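Local coordinates for protein EcmrR transcriptional regulator (Escherichia coli, PDB 6WL5) that probably activates transcription as a multidrug-sensing MerR-family regulator, its C-terminal GyrI-like domain binding cetyl-trimethyl-ammonium and perhaps other such compounds, at residues Y59-K62 and E63-K67; L116-W119 and V120-G124; Y135-G138 and I139-Q143. All coordinates share one frame; numbering follows the deposited sequence. Where two conformers were deposited one is given.

In the fold
All three contacts are local, lie in series along the chain and neither nest nor cross. Interaction 1 comes first, in the loop that joins the antiparallel strands 55-59 and 69-77. Interaction 2 follows on the last turns of helix 109-123, with G124 in a Schellman motif before strand 125-127. Interaction 3 closes the turn that leaves strand 132-137 on the way to strand 149-158. The loop and the helix meet where Y64 packs on M117, both lining one cetyl-trimethyl-ammonium pocket. Y59 and Y135 bring interactions 1 and 3 together through the paired strands 55-59 and 132-137. Interactions 2 and 3 stay about 12 Å apart at their nearest atoms.

Interaction 1 (Y59-K62 and E63-K67); sequences YHDK and EYKEK. With 16A (cetyl-trimethyl-ammonium), chain E.
D61 and K65 meet across the loop between strands 55-59 and 69-77 of the GyrI-like domain, a loop that also forms one wall of a pocket holding cetyl-trimethyl-ammonium. Their side chains cross at about a right angle: the extended lysine runs past the carboxylate, with K65 CD 3.6 Å from D61 CG. The charged ends form a long salt bridge, OD1 of D61 to NZ of K65 at 3.7 Å, and a water bridges them by donating to OD1 and accepting from NZ. The other carboxylate oxygen, OD2, takes the backbone N-H of D70, so the aspartate ties the loop back to strand 69-77.

Y59 and Y64 both touch the alkyl chain of the ligand. In Y59, CG stands anti to the carbonyl carbon (chi1 -75°), which turns one face of the ring to the ligand chain, whose C14 is 3.6 Å from Y59 CD1. Y64 meets the same part of the chain obliquely, with CE1 3.9 Å from C14. Backbone also lines the groove: D61 O lies 3.2 Å from ligand C10. Nearer the ammonium head, the hydroxyl oxygen of Y59 is hydrogen-bonded to E133, a neighbouring acid that may help balance the positive charge. Y64 is backed by R110, Y113 and M117 of helix 109-123. Its OH sits 3.4 Å from the head-group methyl C19 and donates a 2.7 Å hydrogen bond to OE2 of E66, reaching that oxygen on its anti side, 17° out of the carboxylate plane.

Interaction 2 (L116-W119 and V120-G124); sequences LMQW and VEDNG
W119 and N123 meet through the W119 carbonyl and the indole face at the C-terminal end of helix 109-123. Among the backbone bonds, V120 N to L116 O, E121 N to M117 O and D122 N to Q118 O continue the helical i to i+4 pattern. N123 N reaches W119 O at 3.0 Å, and ND2 of N123 gives the same oxygen a second, straighter bond (163° at the hydrogen). W119 O therefore has two donors from one residue, and the bond holds the asparagine amide in place.

Stacking adds to this grip. A chi1 of -172° turns W119 CG away from the backbone N, and the indole face stacks on the N123 amide, the two planes 25° apart. ND2 of N123 sits 3.2 Å above the ring plane, offset toward the rim, while CB of N123 makes a CH-pi contact 3.9 Å from the centroid of the six-membered ring of W119.

A polar side-chain pair lies one residue back: NE2 of Q118 donates to OD1 of D122 over 2.9 Å, on the syn side but well out of the carboxylate plane. Apolar contact is lighter, W119 CE3 meeting V120 CG2 at 4.1 Å; L116 and V120 pack on strands 88-103 and 149-158, while M117 and E121 line a cetyl-trimethyl-ammonium pocket. G124, with positive phi and two bonds back into the last turn, forms a Schellman motif. The chemistry implies that N123 helps satisfy a carbonyl of the last turn while its amide shields one indole face.

Interaction 3 (Y135-G138 and I139-Q143); sequences YIDG and IWNKQ. With 16A (cetyl-trimethyl-ammonium), chain G; 16A (cetyl-trimethyl-ammonium), chain F.
The turn that follows strand 132-137 folds the indole of W140 back over G138 and contacts two bound cetyl-trimethyl-ammonium molecules. A torsion of 49° at chi1 puts W140 CG between its own N and carbonyl carbon, which swings the ring across the glycine. G138 CA makes a CH-pi contact 3.6 Å from the centroid of the six-membered ring of W140, only 8° off the normal. On the opposite face lies C16 of the chain F ligand, centred 3.8 Å above the W140 ring plane, so the indole is sandwiched between backbone and ligand. The chain G ligand approaches the pyrrole side obliquely, its C7 3.5 Å from W140 CD1. At the edge, NE1 of W140 donates to O of I136 over 3.0 Å; the oxygen is in the ring plane, although the donor stands well above the carbonyl plane. The outer rim of the ring, CH2, rests on Y135 CB. Replacing W140 by alanine would probably leave I136 O without this donor and open a gap between G138 and the chain F ligand.

N141 makes two side-chain bonds within the turn. Its OD1 accepts the N-H of G138 in a nearly straight bond (169°), while ND2 of N141 donates to D137 OD1 at 2.9 Å from above the carboxylate plane, the two flat groups being steeply inclined to each other. G138 O takes two backbone donors, N141 N and K142 N.

I136 and D137 of strand 132-137 both face M149 of strand 149-158, a classic beta bulge. Y135, its hydroxyl bonded to E133 and T57, sits between that strand and strand 55-59, and Y106 from a neighbouring loop touches both Y135 and W140.

Interaction 1 (Y59-K62 and E63-K67)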
loop_
_atom_site.group_PDB
_atom_site.type_symbol
_atom_site.label_atom_id
_atom_site.label_comp_id
_atom_site.label_asym_id
_atom_site.label_seq_id
_atom_site.Cartn_x
_atom_site.Cartn_y
_atom_site.Cartn_z
ATOM N N TYR A 59 -5.037 3.670 1.606
ATOM C CA TYR A 59 -5.494 4.744 2.491
ATOM C C TYR A 59 -6.814 5.308 1.969
ATOM O O TYR A 59 -6.821 6.041 0.983
ATOM C CB TYR A 59 -4.421 5.828 2.557
ATOM C CG TYR A 59 -3.246 5.385 3.435
ATOM C CD1 TYR A 59 -3.236 5.607 4.802
ATOM C CD2 TYR A 59 -2.141 4.722 2.886
ATOM C CE1 TYR A 59 -2.196 5.164 5.603
ATOM C CE2 TYR A 59 -1.084 4.291 3.679
ATOM C CZ TYR A 59 -1.100 4.531 5.040
ATOM O OH TYR A 59 -0.028 4.144 5.847
ATOM N N HIS A 60 -7.916 4.975 2.644
ATOM C CA HIS A 60 -9.269 5.249 2.163
ATOM C C HIS A 60 -9.857 6.560 2.658
ATOM O O HIS A 60 -10.963 6.929 2.217
ATOM C CB HIS A 60 -10.186 4.096 2.575
ATOM C CG HIS A 60 -9.918 2.819 1.835
ATOM N ND1 HIS A 60 -9.941 2.742 0.458
ATOM C CD2 HIS A 60 -9.669 1.562 2.278
ATOM C CE1 HIS A 60 -9.719 1.498 0.081
ATOM N NE2 HIS A 60 -9.561 0.757 1.166
ATOM N N ASP A 61 -9.148 7.310 3.490
ATOM C CA ASP A 61 -9.710 8.560 3.972
ATOM C C ASP A 61 -9.884 9.541 2.824
ATOM O O ASP A 61 -9.192 9.481 1.816
ATOM C CB ASP A 61 -8.834 9.151 5.062
ATOM C CG ASP A 61 -9.062 8.468 6.403
ATOM O OD1 ASP A 61 -10.229 8.420 6.848
ATOM O OD2 ASP A 61 -8.081 7.958 6.976
ATOM N N LYS A 62 -10.839 10.434 2.983
ATOM C CA LYS A 62 -11.151 11.407 1.951
ATOM C C LYS A 62 -10.356 12.683 2.092
ATOM O O LYS A 62 -10.644 13.652 1.392
ATOM C CB LYS A 62 -12.650 11.741 2.001
ATOM C CG LYS A 62 -13.563 10.544 1.651
ATOM C CD LYS A 62 -12.984 9.710 0.504
ATOM C CE LYS A 62 -13.555 8.289 0.423
ATOM N NZ LYS A 62 -15.039 8.252 0.354
ATOM N N GLU A 63 -9.512 12.773 3.095
ATOM C CA GLU A 63 -8.609 13.890 3.266
ATOM C C GLU A 63 -7.322 13.327 3.861
ATOM O O GLU A 63 -7.249 12.172 4.312
ATOM C CB GLU A 63 -9.186 14.951 4.208
ATOM C CG GLU A 63 -9.278 14.497 5.639
ATOM C CD GLU A 63 -9.791 15.545 6.562
ATOM O OE1 GLU A 63 -10.082 16.658 6.060
ATOM O OE2 GLU A 63 -9.929 15.225 7.761
ATOM N N TYR A 64 -6.300 14.153 3.863
ATOM C CA TYR A 64 -5.047 13.751 4.471
ATOM C C TYR A 64 -5.206 13.654 5.986
ATOM O O TYR A 64 -5.748 14.557 6.620
ATOM C CB TYR A 64 -3.904 14.705 4.097
ATOM C CG TYR A 64 -2.602 14.152 4.583
ATOM C CD1 TYR A 64 -1.979 13.095 3.919
ATOM C CD2 TYR A 64 -2.037 14.620 5.746
ATOM C CE1 TYR A 64 -0.800 12.529 4.390
ATOM C CE2 TYR A 64 -0.865 14.058 6.251
ATOM C CZ TYR A 64 -0.232 13.020 5.553
ATOM O OH TYR A 64 0.927 12.450 6.057
ATOM N N LYS A 65 -4.724 12.556 6.570
ATOM C CA LYS A 65 -4.765 12.333 8.007
ATOM C C LYS A 65 -3.560 11.493 8.411
ATOM O O LYS A 65 -2.999 10.737 7.602
ATOM C CB LYS A 65 -5.996 11.526 8.462
ATOM C CG LYS A 65 -7.347 12.087 8.148
ATOM C CD LYS A 65 -8.402 11.124 8.716
ATOM C CE LYS A 65 -9.861 11.591 8.504
ATOM N NZ LYS A 65 -10.605 10.883 9.621
ATOM N N GLU A 66 -3.191 11.598 9.686
ATOM C CA GLU A 66 -2.171 10.737 10.277
ATOM C C GLU A 66 -2.663 9.967 11.490
ATOM O O GLU A 66 -1.963 9.060 11.944
ATOM C CB GLU A 66 -0.935 11.579 10.632
ATOM C CG GLU A 66 -0.221 12.010 9.347
ATOM C CD GLU A 66 1.085 12.811 9.512
ATOM O OE1 GLU A 66 1.625 12.915 10.607
ATOM O OE2 GLU A 66 1.617 13.318 8.501
ATOM N N LYS A 67 -3.817 10.318 12.054
ATOM C CA LYS A 67 -4.401 9.623 13.193
ATOM C C LYS A 67 -5.852 9.292 12.889
ATOM O O LYS A 67 -6.520 9.977 12.096
ATOM C CB LYS A 67 -4.289 10.474 14.461
ATOM C CG LYS A 67 -2.869 10.849 14.847
ATOM C CD LYS A 67 -2.763 11.291 16.303
ATOM C CE LYS A 67 -1.356 11.727 16.647
ATOM N NZ LYS A 67 -0.567 10.511 17.012
HETATM C C1 16A E . -7.333 18.363 -3.974
HETATM C C2 16A E . -7.159 17.201 -3.008
HETATM C C3 16A E . -6.285 17.581 -1.816
HETATM C C4 16A E . -5.600 16.391 -1.138
HETATM C C5 16A E . -6.295 15.037 -1.306
HETATM C C6 16A E . -5.699 14.017 -0.342
HETATM C C7 16A E . -6.549 12.783 -0.098
HETATM C C8 16A E . -5.931 12.001 1.055
HETATM C C9 16A E . -5.712 10.563 0.668
HETATM C C10 16A E . -5.948 9.575 1.812
HETATM C C11 16A E . -5.133 9.807 3.078
HETATM C C12 16A E . -3.641 9.553 2.910
HETATM C C13 16A E . -3.033 9.312 4.293
HETATM C C14 16A E . -1.638 8.734 4.154
HETATM C C15 16A E . -0.926 8.688 5.496
HETATM C C16 16A E . 0.340 7.900 5.316
HETATM N N1 16A E . 1.220 7.955 6.495
HETATM C C17 16A E . 0.535 7.601 7.753
HETATM C C18 16A E . 2.270 6.975 6.174
HETATM C C19 16A E . 1.896 9.252 6.570
HETATM O O HOH W 1 -10.906 7.818 9.343
#

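Interaction 2 (L116-W119 and V120-G124)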
loop_
_atom_site.group_PDB
_atom_site.type_symbol
_atom_site.label_atom_id
_atom_site.label_comp_id
_atom_site.label_asym_id
_atom_site.label_seq_id
_atom_site.Cartn_x
_atom_site.Cartn_y
_atom_site.Cartn_z
ATOM N N LEU A 116 3.679 14.065 -3.938
ATOM C CA LEU A 116 2.756 13.595 -4.976
ATOM C C LEU A 116 1.519 14.481 -5.068
ATOM O O LEU A 116 1.021 14.724 -6.167
ATOM C CB LEU A 116 2.364 12.131 -4.748
ATOM C CG LEU A 116 3.412 11.105 -5.181
ATOM C CD1 LEU A 116 2.930 9.735 -4.771
ATOM C CD2 LEU A 116 3.642 11.188 -6.681
ATOM N N MET A 117 0.997 14.959 -3.917
ATOM C CA MET A 117 -0.127 15.905 -3.944
ATOM C C MET A 117 0.235 17.130 -4.783
ATOM O O MET A 117 -0.566 17.583 -5.610
ATOM C CB MET A 117 -0.549 16.335 -2.513
ATOM C CG MET A 117 -1.420 15.304 -1.710
ATOM S SD MET A 117 -2.068 15.711 -0.025
ATOM C CE MET A 117 -0.665 15.298 1.021
ATOM N N GLN A 118 1.456 17.655 -4.609
ATOM C CA GLN A 118 1.905 18.822 -5.367
ATOM C C GLN A 118 2.092 18.487 -6.844
ATOM O O GLN A 118 1.700 19.280 -7.721
ATOM C CB GLN A 118 3.198 19.367 -4.779
ATOM C CG GLN A 118 3.701 20.659 -5.352
ATOM C CD GLN A 118 2.839 21.849 -4.963
ATOM O OE1 GLN A 118 2.612 22.104 -3.773
ATOM N NE2 GLN A 118 2.332 22.569 -5.958
ATOM N N TRP A 119 2.653 17.315 -7.131
ATOM C CA TRP A 119 2.860 16.913 -8.514
ATOM C C TRP A 119 1.537 16.844 -9.252
ATOM O O TRP A 119 1.426 17.285 -10.399
ATOM C CB TRP A 119 3.558 15.549 -8.542
ATOM C CG TRP A 119 3.973 15.145 -9.950
ATOM C CD1 TRP A 119 5.205 15.303 -10.505
ATOM C CD2 TRP A 119 3.158 14.522 -10.950
ATOM N NE1 TRP A 119 5.210 14.834 -11.798
ATOM C CE2 TRP A 119 3.965 14.350 -12.096
ATOM C CE3 TRP A 119 1.809 14.128 -11.003
ATOM C CZ2 TRP A 119 3.479 13.791 -13.275
ATOM C CZ3 TRP A 119 1.335 13.546 -12.149
ATOM C CH2 TRP A 119 2.168 13.397 -13.286
ATOM N N VAL A 120 0.533 16.252 -8.626
ATOM C CA VAL A 120 -0.770 16.122 -9.265
ATOM C C VAL A 120 -1.324 17.491 -9.635
ATOM O O VAL A 120 -1.787 17.714 -10.774
ATOM C CB VAL A 120 -1.700 15.316 -8.348
ATOM C CG1 VAL A 120 -3.089 15.419 -8.792
ATOM C CG2 VAL A 120 -1.279 13.836 -8.326
ATOM N N GLU A 121 -1.243 18.448 -8.703
ATOM C CA GLU A 121 -1.717 19.807 -9.004
ATOM C C GLU A 121 -0.906 20.450 -10.130
ATOM O O GLU A 121 -1.470 21.080 -11.043
ATOM C CB GLU A 121 -1.612 20.670 -7.754
ATOM C CG GLU A 121 -2.515 20.248 -6.625
ATOM C CD GLU A 121 -3.973 20.351 -7.009
ATOM O OE1 GLU A 121 -4.325 21.361 -7.678
ATOM O OE2 GLU A 121 -4.738 19.417 -6.651
ATOM N N ASP A 122 0.420 20.329 -10.064
ATOM C CA ASP A 122 1.301 21.037 -10.986
ATOM C C ASP A 122 1.188 20.505 -12.407
ATOM O O ASP A 122 1.476 21.229 -13.361
ATOM C CB ASP A 122 2.765 20.848 -10.551
ATOM C CG ASP A 122 3.134 21.637 -9.307
ATOM O OD1 ASP A 122 2.372 22.529 -8.904
ATOM O OD2 ASP A 122 4.214 21.357 -8.725
ATOM N N ASN A 123 0.839 19.226 -12.579
ATOM C CA ASN A 123 0.883 18.593 -13.884
ATOM C C ASN A 123 -0.491 18.320 -14.468
ATOM O O ASN A 123 -0.584 17.662 -15.503
ATOM C CB ASN A 123 1.723 17.324 -13.793
ATOM C CG ASN A 123 3.174 17.632 -13.640
ATOM O OD1 ASN A 123 3.873 17.884 -14.619
ATOM N ND2 ASN A 123 3.650 17.634 -12.405
ATOM N N GLY A 124 -1.548 18.839 -13.864
ATOM C CA GLY A 124 -2.856 18.762 -14.490
ATOM C C GLY A 124 -3.496 17.399 -14.364
ATOM O O GLY A 124 -4.131 16.914 -15.332
#

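Interaction 3 (Y135-G138 and I139-Q143)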
loop_
_atom_site.group_PDB
_atom_site.type_symbol
_atom_site.label_atom_id
_atom_site.label_comp_id
_atom_site.label_asym_id
_atom_site.label_seq_id
_atom_site.Cartn_x
_atom_site.Cartn_y
_atom_site.Cartn_z
ATOM N N TYR A 135 5.047 -1.852 0.094
ATOM C CA TYR A 135 6.213 -2.159 0.915
ATOM C C TYR A 135 7.117 -3.101 0.131
ATOM O O TYR A 135 6.690 -4.196 -0.254
ATOM C CB TYR A 135 5.775 -2.827 2.229
ATOM C CG TYR A 135 4.735 -1.952 2.912
ATOM C CD1 TYR A 135 5.082 -0.738 3.449
ATOM C CD2 TYR A 135 3.406 -2.339 2.965
ATOM C CE1 TYR A 135 4.123 0.098 4.028
ATOM C CE2 TYR A 135 2.457 -1.540 3.545
ATOM C CZ TYR A 135 2.804 -0.315 4.057
ATOM O OH TYR A 135 1.805 0.460 4.612
ATOM N N ILE A 136 8.356 -2.676 -0.100
ATOM C CA ILE A 136 9.308 -3.437 -0.913
ATOM C C ILE A 136 10.440 -3.984 -0.055
ATOM O O ILE A 136 10.530 -5.202 0.179
ATOM C CB ILE A 136 9.806 -2.570 -2.098
ATOM C CG1 ILE A 136 8.638 -2.107 -2.964
ATOM C CG2 ILE A 136 10.831 -3.324 -2.934
ATOM C CD1 ILE A 136 9.002 -0.991 -3.898
ATOM N N ASP A 137 11.289 -3.085 0.423
ATOM C CA ASP A 137 12.372 -3.396 1.347
ATOM C C ASP A 137 12.114 -2.725 2.696
ATOM O O ASP A 137 11.578 -1.616 2.763
ATOM C CB ASP A 137 13.697 -2.906 0.767
ATOM C CG ASP A 137 14.104 -3.640 -0.509
ATOM O OD1 ASP A 137 13.770 -4.835 -0.697
ATOM O OD2 ASP A 137 14.749 -2.962 -1.327
ATOM N N GLY A 138 12.440 -3.428 3.761
ATOM C CA GLY A 138 12.114 -2.957 5.098
ATOM C C GLY A 138 12.787 -3.850 6.123
ATOM O O GLY A 138 13.735 -4.568 5.802
ATOM N N ILE A 139 12.249 -3.847 7.346
ATOM C CA ILE A 139 12.886 -4.563 8.458
ATOM C C ILE A 139 12.951 -6.069 8.221
ATOM O O ILE A 139 13.761 -6.752 8.863
ATOM C CB ILE A 139 12.192 -4.183 9.778
ATOM C CG1 ILE A 139 13.126 -4.481 10.964
ATOM C CG2 ILE A 139 10.820 -4.887 9.895
ATOM C CD1 ILE A 139 12.669 -3.922 12.237
ATOM N N TRP A 140 12.094 -6.609 7.339
ATOM C CA TRP A 140 12.121 -8.024 6.970
ATOM C C TRP A 140 13.371 -8.444 6.197
ATOM O O TRP A 140 13.683 -9.642 6.189
ATOM C CB TRP A 140 10.869 -8.356 6.173
ATOM C CG TRP A 140 10.586 -7.372 5.027
ATOM C CD1 TRP A 140 10.999 -7.477 3.714
ATOM C CD2 TRP A 140 9.830 -6.169 5.105
ATOM N NE1 TRP A 140 10.537 -6.385 2.982
ATOM C CE2 TRP A 140 9.815 -5.585 3.815
ATOM C CE3 TRP A 140 9.168 -5.515 6.145
ATOM C CZ2 TRP A 140 9.143 -4.394 3.541
ATOM C CZ3 TRP A 140 8.524 -4.323 5.862
ATOM C CH2 TRP A 140 8.489 -3.792 4.571
ATOM N N ASN A 141 14.053 -7.513 5.514
ATOM C CA ASN A 141 15.174 -7.870 4.678
ATOM C C ASN A 141 16.384 -6.950 4.735
ATOM O O ASN A 141 17.443 -7.354 4.237
ATOM C CB ASN A 141 14.761 -8.127 3.222
ATOM C CG ASN A 141 14.262 -6.902 2.502
ATOM O OD1 ASN A 141 14.009 -5.866 3.103
ATOM N ND2 ASN A 141 14.105 -7.036 1.216
ATOM N N LYS A 142 16.300 -5.789 5.384
ATOM C CA LYS A 142 17.410 -4.844 5.455
ATOM C C LYS A 142 17.424 -4.217 6.838
ATOM O O LYS A 142 16.466 -3.550 7.226
ATOM C CB LYS A 142 17.231 -3.754 4.398
ATOM C CG LYS A 142 17.255 -4.315 2.979
ATOM C CD LYS A 142 17.940 -3.529 1.921
ATOM C CE LYS A 142 17.753 -4.253 0.584
ATOM N NZ LYS A 142 18.856 -5.216 0.340
ATOM N N GLN A 143 18.510 -4.390 7.580
ATOM C CA GLN A 143 18.600 -3.757 8.881
ATOM C C GLN A 143 19.146 -2.341 8.809
ATOM O O GLN A 143 18.980 -1.574 9.753
ATOM C CB GLN A 143 19.444 -4.610 9.851
ATOM C CG GLN A 143 18.813 -5.994 10.149
ATOM C CD GLN A 143 17.334 -5.850 10.448
ATOM O OE1 GLN A 143 16.923 -5.066 11.317
ATOM N NE2 GLN A 143 16.510 -6.577 9.694
HETATM C C1 16A G . 6.978 -12.307 8.798
HETATM C C2 16A G . 7.344 -12.396 7.320
HETATM C C3 16A G . 7.624 -11.006 6.749
HETATM C C4 16A G . 7.970 -10.894 5.259
HETATM C C5 16A G . 8.525 -12.149 4.587
HETATM C C6 16A G . 9.464 -11.931 3.385
HETATM C C7 16A G . 10.576 -10.941 3.727
HETATM C C8 16A G . 11.962 -11.123 3.121
HETATM C C9 16A G . 12.267 -10.311 1.856
HETATM C C10 16A G . 11.146 -10.240 0.819
HETATM C C11 16A G . 11.180 -8.859 0.169
HETATM C C1 16A F . 13.190 -8.084 18.051
HETATM C C2 16A F . 12.900 -7.000 17.052
HETATM C C3 16A F . 11.543 -7.369 16.483
HETATM C C4 16A F . 11.415 -6.840 15.084
HETATM C C5 16A F . 10.130 -7.376 14.505
HETATM C C6 16A F . 10.269 -7.516 13.015
HETATM C C7 16A F . 9.002 -8.080 12.439
HETATM C C8 16A F . 9.047 -8.064 10.944
HETATM C C9 16A F . 7.774 -8.645 10.358
HETATM C C10 16A F . 7.606 -8.105 8.962
HETATM C C11 16A F . 6.180 -8.164 8.398
HETATM C C12 16A F . 6.283 -7.261 7.161
HETATM C C13 16A F . 5.111 -7.242 6.190
HETATM C C14 16A F . 5.472 -6.667 4.793
HETATM C C15 16A F . 5.617 -7.812 3.798
HETATM C C16 16A F . 6.982 -8.043 3.155
HETATM N N1 16A F . 6.878 -8.202 1.689
HETATM C C17 16A F . 6.773 -6.896 1.029
HETATM C C18 16A F . 8.107 -8.870 1.253
HETATM C C19 16A F . 5.738 -9.012 1.235
#